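Local structure of methylenetetrahydrofolate--tRNA-(uracil-5-)-methyltransferase trmFO (Thermus thermophilus, 3G5S) at residues L204-H209 with K287-M292; E227-A230 with T236-F239; T349-G354 with A426-L431; G398-V403 with Y417-E422. The protein is a folate- and FAD-dependent tRNA methyltransferase that converts uridine 54 to 5-methyluridine, taking the methylene group from methylenetetrahydrofolate and reducing power from NAD(P)H. All coordinates share one frame; numbering follows the deposited sequence.

How the contacts relate
From the N terminus, the chain first lays down most of the Rossmann-type FAD-binding core, whose edge strand 331-333 is added after contact 1 has closed. Contact 1 closes a loop of 77 residues, bringing the end of helix 193-205 to helix 283-290 in the region that carries the six-stranded antiparallel sheet. Contact 2 is nested within that loop; the two touch, with centres 14 Å apart. Further along, contact 3 joins helix 343-361 to the end of helix 409-429, on the opposite side of the chain's centre from contacts 1 and 2. Contact 4 nests inside the loop of contact 3 and fastens a proline-rich segment to the same C-terminal helix.

Contact 1 (L204-H209 with K287-M292); sequences LEAQRH and KRLIQM
Ala206 meets Arg288 and Leu289 in a small, buried contact between the exit of helix 193-205 and the side of helix 283-290. It lies in the part of this MnmG-family flavoprotein that holds the antiparallel sheet, away from the FAD. Ala206 is the first residue to leave helical geometry, and its methyl points at the second helix, where CB reaches Leu289 CD2 at 4.5 Å. Leu289 packs more widely against Phe199, Ala202 and Leu203 of the first helix, so this pair is the margin of a broader apolar seam.

Arg288 runs out extended before bending at chi3 (59°), which turns its guanidinium back over its neighbour: Leu289 CD2 stands 3.9 Å above the guanidinium plane, over its centre. The edge of that group faces the alanine, with Arg288 NH2 4.3 Å from Ala206 CA. Its charge is met by Glu285, whose other carboxylate oxygen accepts from Gln207 N, so one acid ties the arginine to the chain emerging from the first helix. Arg208 curls back on the extended chain after the helix, presenting two nitrogens side-on to one acceptor: Arg208 NE lies 3.1 Å from Ala206 O and Arg208 NH2 2.7 Å, on a lone pair.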
loop_
_atom_site.group_PDB
_atom_site.type_symbol
_atom_site.label_atom_id
_atom_site.label_comp_id
_atom_site.label_asym_id
_atom_site.label_seq_id
_atom_site.Cartn_x
_atom_site.Cartn_y
_atom_site.Cartn_z
ATOM N N LEU A 204 20.699 13.948 -11.858
ATOM C CA LEU A 204 20.509 14.412 -13.229
ATOM C C LEU A 204 20.423 13.244 -14.209
ATOM O O LEU A 204 19.648 13.282 -15.163
ATOM C CB LEU A 204 21.633 15.367 -13.645
ATOM C CG LEU A 204 21.711 16.705 -12.909
ATOM C CD1 LEU A 204 22.894 17.522 -13.415
ATOM C CD2 LEU A 204 20.417 17.483 -13.061
ATOM N N GLU A 205 21.205 12.201 -13.953
ATOM C CA GLU A 205 21.362 11.114 -14.913
ATOM C C GLU A 205 20.585 9.842 -14.576
ATOM O O GLU A 205 20.472 8.940 -15.408
ATOM C CB GLU A 205 22.844 10.772 -15.070
ATOM C CG GLU A 205 23.692 11.912 -15.610
ATOM C CD GLU A 205 25.166 11.560 -15.667
ATOM O OE1 GLU A 205 25.571 10.574 -15.014
ATOM O OE2 GLU A 205 25.922 12.271 -16.362
ATOM N N ALA A 206 20.059 9.766 -13.360
ATOM C CA ALA A 206 19.395 8.552 -12.895
ATOM C C ALA A 206 18.214 8.146 -13.776
ATOM O O ALA A 206 17.463 8.996 -14.254
ATOM C CB ALA A 206 18.949 8.723 -11.459
ATOM N N GLN A 207 18.048 6.841 -13.978
ATOM C CA GLN A 207 16.947 6.328 -14.789
ATOM C C GLN A 207 15.607 6.473 -14.074
ATOM O O GLN A 207 15.477 6.155 -12.890
ATOM C CB GLN A 207 17.190 4.865 -15.173
ATOM C CG GLN A 207 18.326 4.663 -16.164
ATOM C CD GLN A 207 18.286 3.299 -16.825
ATOM O OE1 GLN A 207 17.685 2.359 -16.305
ATOM N NE2 GLN A 207 18.928 3.185 -17.983
ATOM N N ARG A 208 14.606 6.958 -14.801
ATOM C CA ARG A 208 13.289 7.179 -14.217
ATOM C C ARG A 208 12.186 6.517 -15.032
ATOM O O ARG A 208 12.338 6.286 -16.232
ATOM C CB ARG A 208 13.016 8.677 -14.083
ATOM C CG ARG A 208 13.028 9.425 -15.403
ATOM C CD ARG A 208 13.616 10.812 -15.229
ATOM N NE ARG A 208 14.996 10.747 -14.755
ATOM C CZ ARG A 208 15.668 11.783 -14.262
ATOM N NH1 ARG A 208 15.086 12.970 -14.175
ATOM N NH2 ARG A 208 16.920 11.630 -13.850
ATOM N N HIS A 209 11.074 6.211 -14.369
ATOM C CA HIS A 209 9.916 5.648 -15.050
ATOM C C HIS A 209 9.231 6.707 -15.895
ATOM O O HIS A 209 9.325 7.903 -15.612
ATOM C CB HIS A 209 8.917 5.073 -14.044
ATOM C CG HIS A 209 9.427 3.882 -13.297
ATOM N ND1 HIS A 209 9.604 2.650 -13.890
ATOM C CD2 HIS A 209 9.787 3.731 -12.001
ATOM C CE1 HIS A 209 10.060 1.794 -12.993
ATOM N NE2 HIS A 209 10.178 2.424 -11.838
ATOM N N LYS A 287 17.729 3.270 -4.802
ATOM C CA LYS A 287 18.631 2.669 -3.830
ATOM C C LYS A 287 20.051 3.225 -3.955
ATOM O O LYS A 287 20.681 3.584 -2.960
ATOM C CB LYS A 287 18.637 1.147 -3.965
ATOM C CG LYS A 287 19.544 0.457 -2.969
ATOM C CD LYS A 287 19.462 -1.050 -3.109
ATOM C CE LYS A 287 20.360 -1.743 -2.100
ATOM N NZ LYS A 287 20.262 -3.224 -2.217
ATOM N N ARG A 288 20.550 3.303 -5.181
ATOM C CA ARG A 288 21.897 3.816 -5.414
ATOM C C ARG A 288 22.040 5.249 -4.907
ATOM O O ARG A 288 23.034 5.608 -4.268
ATOM C CB ARG A 288 22.235 3.736 -6.901
ATOM C CG ARG A 288 23.657 4.129 -7.224
ATOM C CD ARG A 288 24.006 3.766 -8.656
ATOM N NE ARG A 288 23.123 4.416 -9.618
ATOM C CZ ARG A 288 23.328 5.626 -10.125
ATOM N NH1 ARG A 288 24.394 6.331 -9.765
ATOM N NH2 ARG A 288 22.463 6.132 -10.995
ATOM N N LEU A 289 21.033 6.066 -5.192
ATOM C CA LEU A 289 21.045 7.466 -4.790
ATOM C C LEU A 289 20.927 7.619 -3.275
ATOM O O LEU A 289 21.671 8.379 -2.654
ATOM C CB LEU A 289 19.919 8.222 -5.495
ATOM C CG LEU A 289 20.235 8.778 -6.887
ATOM C CD1 LEU A 289 20.872 10.150 -6.760
ATOM C CD2 LEU A 289 21.151 7.846 -7.677
ATOM N N ILE A 290 19.991 6.888 -2.679
ATOM C CA ILE A 290 19.776 6.980 -1.243
ATOM C C ILE A 290 21.052 6.638 -0.481
ATOM O O ILE A 290 21.377 7.267 0.524
ATOM C CB ILE A 290 18.609 6.071 -0.782
ATOM C CG1 ILE A 290 17.269 6.653 -1.239
ATOM C CG2 ILE A 290 18.631 5.892 0.728
ATOM C CD1 ILE A 290 16.141 5.653 -1.234
ATOM N N GLN A 291 21.796 5.659 -0.972
ATOM C CA GLN A 291 22.966 5.220 -0.233
ATOM C C GLN A 291 24.162 6.170 -0.375
ATOM O O GLN A 291 25.210 5.943 0.220
ATOM C CB GLN A 291 23.285 3.756 -0.550
ATOM C CG GLN A 291 22.162 2.821 -0.060
ATOM C CD GLN A 291 22.509 1.349 -0.152
ATOM O OE1 GLN A 291 23.343 0.947 -0.964
ATOM N NE2 GLN A 291 21.860 0.532 0.677
HETATM N N MSE A 292 23.979 7.251 -1.135
HETATM C CA MSE A 292 24.946 8.346 -1.190
HETATM C C MSE A 292 24.731 9.371 -0.077
HETATM O O MSE A 292 25.549 10.265 0.106
HETATM C CB MSE A 292 24.872 9.068 -2.534
HETATM C CG MSE A 292 25.225 8.208 -3.723
HETATM SE SE MSE A 292 25.141 9.227 -5.367
HETATM C CE MSE A 292 25.631 7.796 -6.593
#

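Contact 2 (E227-A230 with T236-F239); sequences EELA and TLLF
Leu229 lays its branched end across the methyl of Thr236 at about a right angle, with Leu229 CD2 only 3.6 Å from Thr236 CG2. The same methyl also comes within 3.9 Å of Leu229 CB, so one small group fills the angle between the trunk of the leucine and one of its branches. The first torsion of Thr236 explains this: CG2 stands opposite the backbone N, on the flank turned to the leucine, while OG1 (chi1 -41°) is placed beside that N and hydrogen-bonds to Gly233 O in the connecting turn. Packing is close at the backbone too, where Leu229 O lies 3.3 Å from Thr236 CB, a backbone-to-side-chain packing contact.

Leu237 supplies the second half of the interface. Its CA-CB bond does not aim directly at the other helix, yet the end of the side chain reaches it and straddles two neighbours: Leu237 CD2 lies 4.0 Å from Leu229 CB, and Leu237 CD1 lies 4.2 Å from Ala230 CB. Two short consecutive helices joined by a short link thus pack mainly through aliphatic groups, with no hydrogen bond between the two segments.

The side chain of Leu229 is about 8 Å from the bound glutathione, although the contact is not part of an annotated site. Helix 193-205 backs the pair: its Leu203 touches both Ala230 and Leu237, its Tyr196 packs on Leu237, and its His200 donates to Ala230 O, joining helices 226-231 and 236-239 to one longer helix.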
loop_
_atom_site.group_PDB
_atom_site.type_symbol
_atom_site.label_atom_id
_atom_site.label_comp_id
_atom_site.label_asym_id
_atom_site.label_seq_id
_atom_site.Cartn_x
_atom_site.Cartn_y
_atom_site.Cartn_z
ATOM N N GLU A 227 14.072 14.431 -8.820
ATOM C CA GLU A 227 14.988 14.313 -9.943
ATOM C C GLU A 227 14.725 15.417 -10.968
ATOM O O GLU A 227 15.635 15.849 -11.670
ATOM C CB GLU A 227 14.916 12.918 -10.581
ATOM C CG GLU A 227 13.572 12.551 -11.193
ATOM C CD GLU A 227 12.617 11.886 -10.212
ATOM O OE1 GLU A 227 12.815 12.002 -8.982
ATOM O OE2 GLU A 227 11.657 11.239 -10.680
ATOM N N GLU A 228 13.482 15.876 -11.047
ATOM C CA GLU A 228 13.147 16.992 -11.923
ATOM C C GLU A 228 13.569 18.328 -11.306
ATOM O O GLU A 228 14.031 19.218 -12.015
ATOM C CB GLU A 228 11.658 16.983 -12.277
ATOM C CG GLU A 228 11.252 18.000 -13.337
ATOM C CD GLU A 228 11.991 17.830 -14.661
ATOM O OE1 GLU A 228 12.438 16.703 -14.964
ATOM O OE2 GLU A 228 12.120 18.827 -15.401
ATOM N N LEU A 229 13.417 18.475 -9.991
ATOM C CA LEU A 229 13.959 19.651 -9.311
ATOM C C LEU A 229 15.456 19.782 -9.589
ATOM O O LEU A 229 15.954 20.874 -9.853
ATOM C CB LEU A 229 13.706 19.589 -7.805
ATOM C CG LEU A 229 12.261 19.754 -7.326
ATOM C CD1 LEU A 229 12.174 19.553 -5.822
ATOM C CD2 LEU A 229 11.699 21.119 -7.723
ATOM N N ALA A 230 16.171 18.665 -9.539
ATOM C CA ALA A 230 17.595 18.673 -9.835
ATOM C C ALA A 230 17.862 19.226 -11.230
ATOM O O ALA A 230 18.775 20.034 -11.423
ATOM C CB ALA A 230 18.168 17.276 -9.706
ATOM N N THR A 236 17.999 24.460 -6.798
ATOM C CA THR A 236 16.617 24.088 -6.532
ATOM C C THR A 236 16.453 23.224 -5.281
ATOM O O THR A 236 15.642 23.533 -4.408
ATOM C CB THR A 236 16.011 23.380 -7.753
ATOM O OG1 THR A 236 16.433 24.042 -8.952
ATOM C CG2 THR A 236 14.502 23.359 -7.668
ATOM N N LEU A 237 17.216 22.143 -5.182
ATOM C CA LEU A 237 17.089 21.278 -4.013
ATOM C C LEU A 237 17.485 21.994 -2.717
ATOM O O LEU A 237 16.953 21.700 -1.644
ATOM C CB LEU A 237 17.893 19.986 -4.191
ATOM C CG LEU A 237 17.344 19.030 -5.249
ATOM C CD1 LEU A 237 18.367 17.961 -5.596
ATOM C CD2 LEU A 237 16.041 18.398 -4.780
ATOM N N LEU A 238 18.405 22.952 -2.828
ATOM C CA LEU A 238 18.892 23.704 -1.674
ATOM C C LEU A 238 17.850 24.694 -1.158
ATOM O O LEU A 238 17.823 25.016 0.031
ATOM C CB LEU A 238 20.199 24.431 -2.008
ATOM C CG LEU A 238 21.364 23.540 -2.441
ATOM C CD1 LEU A 238 22.542 24.393 -2.892
ATOM C CD2 LEU A 238 21.770 22.587 -1.322
ATOM N N PHE A 239 16.996 25.176 -2.055
ATOM C CA PHE A 239 15.872 26.007 -1.647
ATOM C C PHE A 239 14.738 25.151 -1.107
ATOM O O PHE A 239 13.917 25.639 -0.336
ATOM C CB PHE A 239 15.322 26.799 -2.834
ATOM C CG PHE A 239 16.107 28.038 -3.177
ATOM C CD1 PHE A 239 16.216 29.082 -2.272
ATOM C CD2 PHE A 239 16.706 28.173 -4.416
ATOM C CE1 PHE A 239 16.913 30.228 -2.586
ATOM C CE2 PHE A 239 17.411 29.329 -4.741
ATOM C CZ PHE A 239 17.515 30.353 -3.820
#

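Contact 3 (T349-G354 with A426-L431); sequences TGFLAG and AWLSGL
Helices 343-361 and 409-429 stand well apart here, their nearest CA atoms, those of Leu352 and Leu428, being 11.3 Å from one another. No hydrogen bond crosses between 349-354 and 426-431, and long side chains bridge the gap. The segment 426-431 includes the last turn of the C-terminal helix and the start of the chain beyond it.

Phe351 and Trp427 reach out from the two sides and meet rim to rim. Phe351 CE2 lies 4.2 Å from Trp427 CZ3, each atom near the plane of the other ring, so neither aromatic offers its face to its partner as it would in a stack or a T-shaped pair. Both rings are carried outward by a first torsion that sets CG opposite the backbone N (161° for Phe351, 175° for Trp427), extending each ring toward the other helix. Leucines close in around this meeting point: Leu428 CD2 comes to 4.3 Å from Phe351 CZ, and Leu352 CD1 is equally distant from Trp427 CH2. Within the second segment, Leu431 CD2 rests 4.0 Å above one face of the indole, toward its rim, while the ring of Phe424 also meets it.

Phe351 also packs against the FAD-binding core. It touches Glu15, Thr19 and Arg22 on helix 11-22, the helix that begins within the glycine-rich FAD-binding motif, and its side chain is about 12 Å from the bound FAD. Helix 63-74 adds Met71 and Ala74, and helix 374-384 packs Leu375 on Phe351 and Val379 on Leu352.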
loop_
_atom_site.group_PDB
_atom_site.type_symbol
_atom_site.label_atom_id
_atom_site.label_comp_id
_atom_site.label_asym_id
_atom_site.label_seq_id
_atom_site.Cartn_x
_atom_site.Cartn_y
_atom_site.Cartn_z
ATOM N N THR A 349 -6.783 -6.940 1.512
ATOM C CA THR A 349 -7.673 -6.024 2.201
ATOM C C THR A 349 -9.135 -6.280 1.814
ATOM O O THR A 349 -10.021 -6.109 2.641
ATOM C CB THR A 349 -7.269 -4.546 2.013
ATOM O OG1 THR A 349 -7.236 -4.213 0.622
ATOM C CG2 THR A 349 -5.905 -4.260 2.673
ATOM N N GLY A 350 -9.383 -6.695 0.574
ATOM C CA GLY A 350 -10.726 -7.116 0.187
ATOM C C GLY A 350 -11.233 -8.275 1.033
ATOM O O GLY A 350 -12.378 -8.275 1.493
ATOM N N PHE A 351 -10.370 -9.265 1.251
ATOM C CA PHE A 351 -10.715 -10.364 2.136
ATOM C C PHE A 351 -11.150 -9.853 3.513
ATOM O O PHE A 351 -12.188 -10.259 4.037
ATOM C CB PHE A 351 -9.528 -11.331 2.269
ATOM C CG PHE A 351 -9.613 -12.224 3.475
ATOM C CD1 PHE A 351 -10.492 -13.298 3.507
ATOM C CD2 PHE A 351 -8.833 -11.976 4.584
ATOM C CE1 PHE A 351 -10.596 -14.108 4.625
ATOM C CE2 PHE A 351 -8.924 -12.791 5.710
ATOM C CZ PHE A 351 -9.806 -13.856 5.724
ATOM N N LEU A 352 -10.360 -8.969 4.112
ATOM C CA LEU A 352 -10.662 -8.518 5.466
ATOM C C LEU A 352 -11.936 -7.677 5.519
ATOM O O LEU A 352 -12.767 -7.839 6.415
ATOM C CB LEU A 352 -9.484 -7.774 6.090
ATOM C CG LEU A 352 -9.703 -7.349 7.546
ATOM C CD1 LEU A 352 -9.978 -8.527 8.473
ATOM C CD2 LEU A 352 -8.533 -6.542 8.054
ATOM N N ALA A 353 -12.094 -6.778 4.555
ATOM C CA ALA A 353 -13.295 -5.949 4.502
ATOM C C ALA A 353 -14.532 -6.811 4.303
ATOM O O ALA A 353 -15.553 -6.595 4.954
ATOM C CB ALA A 353 -13.176 -4.905 3.406
ATOM N N GLY A 354 -14.445 -7.788 3.407
ATOM C CA GLY A 354 -15.548 -8.704 3.184
ATOM C C GLY A 354 -15.867 -9.530 4.418
ATOM O O GLY A 354 -17.032 -9.764 4.739
ATOM N N ALA A 426 -3.246 -19.259 13.232
ATOM C CA ALA A 426 -3.896 -19.347 14.535
ATOM C C ALA A 426 -5.068 -18.370 14.621
ATOM O O ALA A 426 -6.117 -18.679 15.182
ATOM C CB ALA A 426 -2.896 -19.097 15.652
ATOM N N TRP A 427 -4.885 -17.184 14.056
ATOM C CA TRP A 427 -5.956 -16.200 14.020
ATOM C C TRP A 427 -7.152 -16.746 13.237
ATOM O O TRP A 427 -8.288 -16.678 13.709
ATOM C CB TRP A 427 -5.438 -14.891 13.437
ATOM C CG TRP A 427 -6.500 -13.859 13.256
ATOM C CD1 TRP A 427 -7.081 -13.084 14.224
ATOM C CD2 TRP A 427 -7.109 -13.481 12.019
ATOM N NE1 TRP A 427 -8.021 -12.251 13.656
ATOM C CE2 TRP A 427 -8.058 -12.476 12.305
ATOM C CE3 TRP A 427 -6.949 -13.898 10.695
ATOM C CZ2 TRP A 427 -8.834 -11.876 11.313
ATOM C CZ3 TRP A 427 -7.726 -13.307 9.712
ATOM C CH2 TRP A 427 -8.652 -12.305 10.026
ATOM N N LEU A 428 -6.903 -17.311 12.056
ATOM C CA LEU A 428 -7.990 -17.885 11.254
ATOM C C LEU A 428 -8.746 -18.943 12.038
ATOM O O LEU A 428 -9.972 -19.004 12.004
ATOM C CB LEU A 428 -7.448 -18.532 9.979
ATOM C CG LEU A 428 -6.928 -17.646 8.854
ATOM C CD1 LEU A 428 -6.265 -18.515 7.795
ATOM C CD2 LEU A 428 -8.055 -16.820 8.252
ATOM N N SER A 429 -7.999 -19.790 12.734
ATOM C CA SER A 429 -8.590 -20.913 13.443
ATOM C C SER A 429 -9.518 -20.465 14.566
ATOM O O SER A 429 -10.398 -21.213 14.985
ATOM C CB SER A 429 -7.497 -21.832 13.995
ATOM O OG SER A 429 -6.804 -22.473 12.942
ATOM N N GLY A 430 -9.312 -19.249 15.054
ATOM C CA GLY A 430 -10.135 -18.708 16.119
ATOM C C GLY A 430 -11.399 -18.003 15.665
ATOM O O GLY A 430 -12.206 -17.595 16.495
ATOM N N LEU A 431 -11.582 -17.856 14.356
ATOM C CA LEU A 431 -12.759 -17.161 13.831
ATOM C C LEU A 431 -14.044 -17.961 13.996
ATOM O O LEU A 431 -14.094 -19.147 13.674
ATOM C CB LEU A 431 -12.584 -16.841 12.355
ATOM C CG LEU A 431 -11.478 -15.865 11.968
ATOM C CD1 LEU A 431 -11.365 -15.824 10.455
ATOM C CD2 LEU A 431 -11.730 -14.471 12.534
#

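Contact 4 (G398-V403 with Y417-E422); sequences GLVPPV and YRRGLE
Arg419 NH2 gives the shortest polar bond of the contact, to Pro401 O at 2.7 Å and nearly straight (167° at the hydrogen). The other terminal nitrogen repeats the gesture one residue on, Arg419 NH1 donating to Pro402 O at 3.0 Å. Both acceptors lie close to the guanidinium plane, at its edge, yet the donors stand above the carbonyl planes rather than on lone pairs. Two bonds to successive carbonyls hold the flat group in one orientation. Successive prolines in polyproline II-like geometry have no N-H of their own, leaving their carbonyls as the backbone's polar groups for the arginine to meet.

A bend at chi3 (65°) directs the otherwise extended arginine into this position. Apolar atoms then frame its head: Val403 CG2 sits 3.6 Å above one face of the guanidinium, toward its rim, while Val400 CG2 approaches the edge, 4.0 Å from Arg419 NH2. Pro401 CD comes to 3.9 Å from Arg419 NH2, where the proline ring crosses the arginine at a slant.

The contact holds the loop leading into helix 409-429 against a later turn of that helix, near the surface. Val400 and Val403 both pack on Met416 of the helix. The loop also packs on Met374 of helix 374-384 through Val400, while helix 409-429 packs on Leu66 of helix 63-74 through Tyr417 and Leu421.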
loop_
_atom_site.group_PDB
_atom_site.type_symbol
_atom_site.label_atom_id
_atom_site.label_comp_id
_atom_site.label_asym_id
_atom_site.label_seq_id
_atom_site.Cartn_x
_atom_site.Cartn_y
_atom_site.Cartn_z
ATOM N N GLY A 398 9.065 -4.026 7.165
ATOM C CA GLY A 398 8.965 -3.006 8.195
ATOM C C GLY A 398 7.635 -2.982 8.936
ATOM O O GLY A 398 7.540 -2.392 10.013
ATOM N N LEU A 399 6.620 -3.636 8.373
ATOM C CA LEU A 399 5.262 -3.599 8.918
ATOM C C LEU A 399 5.052 -4.523 10.109
ATOM O O LEU A 399 4.078 -4.370 10.835
ATOM C CB LEU A 399 4.259 -3.978 7.834
ATOM C CG LEU A 399 4.176 -3.018 6.656
ATOM C CD1 LEU A 399 3.282 -3.592 5.585
ATOM C CD2 LEU A 399 3.698 -1.633 7.073
ATOM N N VAL A 400 5.931 -5.507 10.283
ATOM C CA VAL A 400 5.788 -6.492 11.358
ATOM C C VAL A 400 6.906 -6.299 12.381
ATOM O O VAL A 400 7.898 -5.630 12.099
ATOM C CB VAL A 400 5.790 -7.943 10.816
ATOM C CG1 VAL A 400 4.641 -8.151 9.827
ATOM C CG2 VAL A 400 7.135 -8.289 10.184
ATOM N N PRO A 401 6.756 -6.875 13.583
ATOM C CA PRO A 401 7.810 -6.684 14.580
ATOM C C PRO A 401 9.117 -7.301 14.121
ATOM O O PRO A 401 9.136 -8.225 13.307
ATOM C CB PRO A 401 7.274 -7.435 15.804
ATOM C CG PRO A 401 5.797 -7.451 15.609
ATOM C CD PRO A 401 5.608 -7.610 14.138
ATOM N N PRO A 402 10.226 -6.788 14.655
ATOM C CA PRO A 402 11.530 -7.366 14.349
ATOM C C PRO A 402 11.617 -8.799 14.853
ATOM O O PRO A 402 10.848 -9.211 15.723
ATOM C CB PRO A 402 12.500 -6.488 15.153
ATOM C CG PRO A 402 11.708 -5.351 15.693
ATOM C CD PRO A 402 10.290 -5.793 15.737
ATOM N N VAL A 403 12.561 -9.556 14.312
ATOM C CA VAL A 403 13.012 -10.762 14.979
ATOM C C VAL A 403 14.333 -10.375 15.598
ATOM O O VAL A 403 15.291 -10.062 14.893
ATOM C CB VAL A 403 13.216 -11.930 14.009
ATOM C CG1 VAL A 403 13.952 -13.073 14.706
ATOM C CG2 VAL A 403 11.869 -12.389 13.465
ATOM N N TYR A 417 8.776 -14.811 8.333
ATOM C CA TYR A 417 7.818 -15.535 7.513
ATOM C C TYR A 417 7.158 -16.651 8.316
ATOM O O TYR A 417 5.933 -16.757 8.364
ATOM C CB TYR A 417 8.513 -16.085 6.269
ATOM C CG TYR A 417 7.658 -16.910 5.344
ATOM C CD1 TYR A 417 7.347 -18.227 5.649
ATOM C CD2 TYR A 417 7.202 -16.386 4.141
ATOM C CE1 TYR A 417 6.580 -18.990 4.799
ATOM C CE2 TYR A 417 6.442 -17.145 3.282
ATOM C CZ TYR A 417 6.131 -18.441 3.622
ATOM O OH TYR A 417 5.375 -19.202 2.762
ATOM N N ARG A 418 7.967 -17.481 8.961
ATOM C CA ARG A 418 7.406 -18.599 9.708
ATOM C C ARG A 418 6.543 -18.128 10.863
ATOM O O ARG A 418 5.460 -18.661 11.099
ATOM C CB ARG A 418 8.519 -19.483 10.253
ATOM C CG ARG A 418 9.210 -20.294 9.212
ATOM C CD ARG A 418 10.042 -21.377 9.859
ATOM N NE ARG A 418 10.743 -22.159 8.852
ATOM C CZ ARG A 418 10.983 -23.459 8.954
ATOM N NH1 ARG A 418 10.566 -24.127 10.023
ATOM N NH2 ARG A 418 11.638 -24.092 7.988
ATOM N N ARG A 419 7.033 -17.137 11.591
ATOM C CA ARG A 419 6.298 -16.599 12.724
ATOM C C ARG A 419 4.971 -15.996 12.271
ATOM O O ARG A 419 3.925 -16.209 12.890
ATOM C CB ARG A 419 7.142 -15.543 13.429
ATOM C CG ARG A 419 6.492 -14.931 14.657
ATOM C CD ARG A 419 7.299 -13.746 15.174
ATOM N NE ARG A 419 7.301 -12.668 14.191
ATOM C CZ ARG A 419 8.025 -11.560 14.283
ATOM N NH1 ARG A 419 8.824 -11.362 15.324
ATOM N NH2 ARG A 419 7.944 -10.646 13.328
ATOM N N GLY A 420 5.018 -15.240 11.180
ATOM C CA GLY A 420 3.836 -14.548 10.698
ATOM C C GLY A 420 2.782 -15.496 10.170
ATOM O O GLY A 420 1.584 -15.321 10.427
ATOM N N LEU A 421 3.215 -16.500 9.417
ATOM C CA LEU A 421 2.272 -17.439 8.840
ATOM C C LEU A 421 1.584 -18.228 9.947
ATOM O O LEU A 421 0.371 -18.451 9.896
ATOM C CB LEU A 421 2.975 -18.361 7.848
ATOM C CG LEU A 421 2.080 -19.305 7.047
ATOM C CD1 LEU A 421 0.985 -18.533 6.305
ATOM C CD2 LEU A 421 2.928 -20.112 6.080
ATOM N N GLU A 422 2.350 -18.630 10.958
ATOM C CA GLU A 422 1.782 -19.331 12.098
ATOM C C GLU A 422 0.775 -18.459 12.844
ATOM O O GLU A 422 -0.298 -18.926 13.227
ATOM C CB GLU A 422 2.885 -19.797 13.060
ATOM C CG GLU A 422 2.341 -20.472 14.318
ATOM C CD GLU A 422 3.409 -20.804 15.351
ATOM O OE1 GLU A 422 4.609 -20.803 15.011
ATOM O OE2 GLU A 422 3.042 -21.082 16.511
#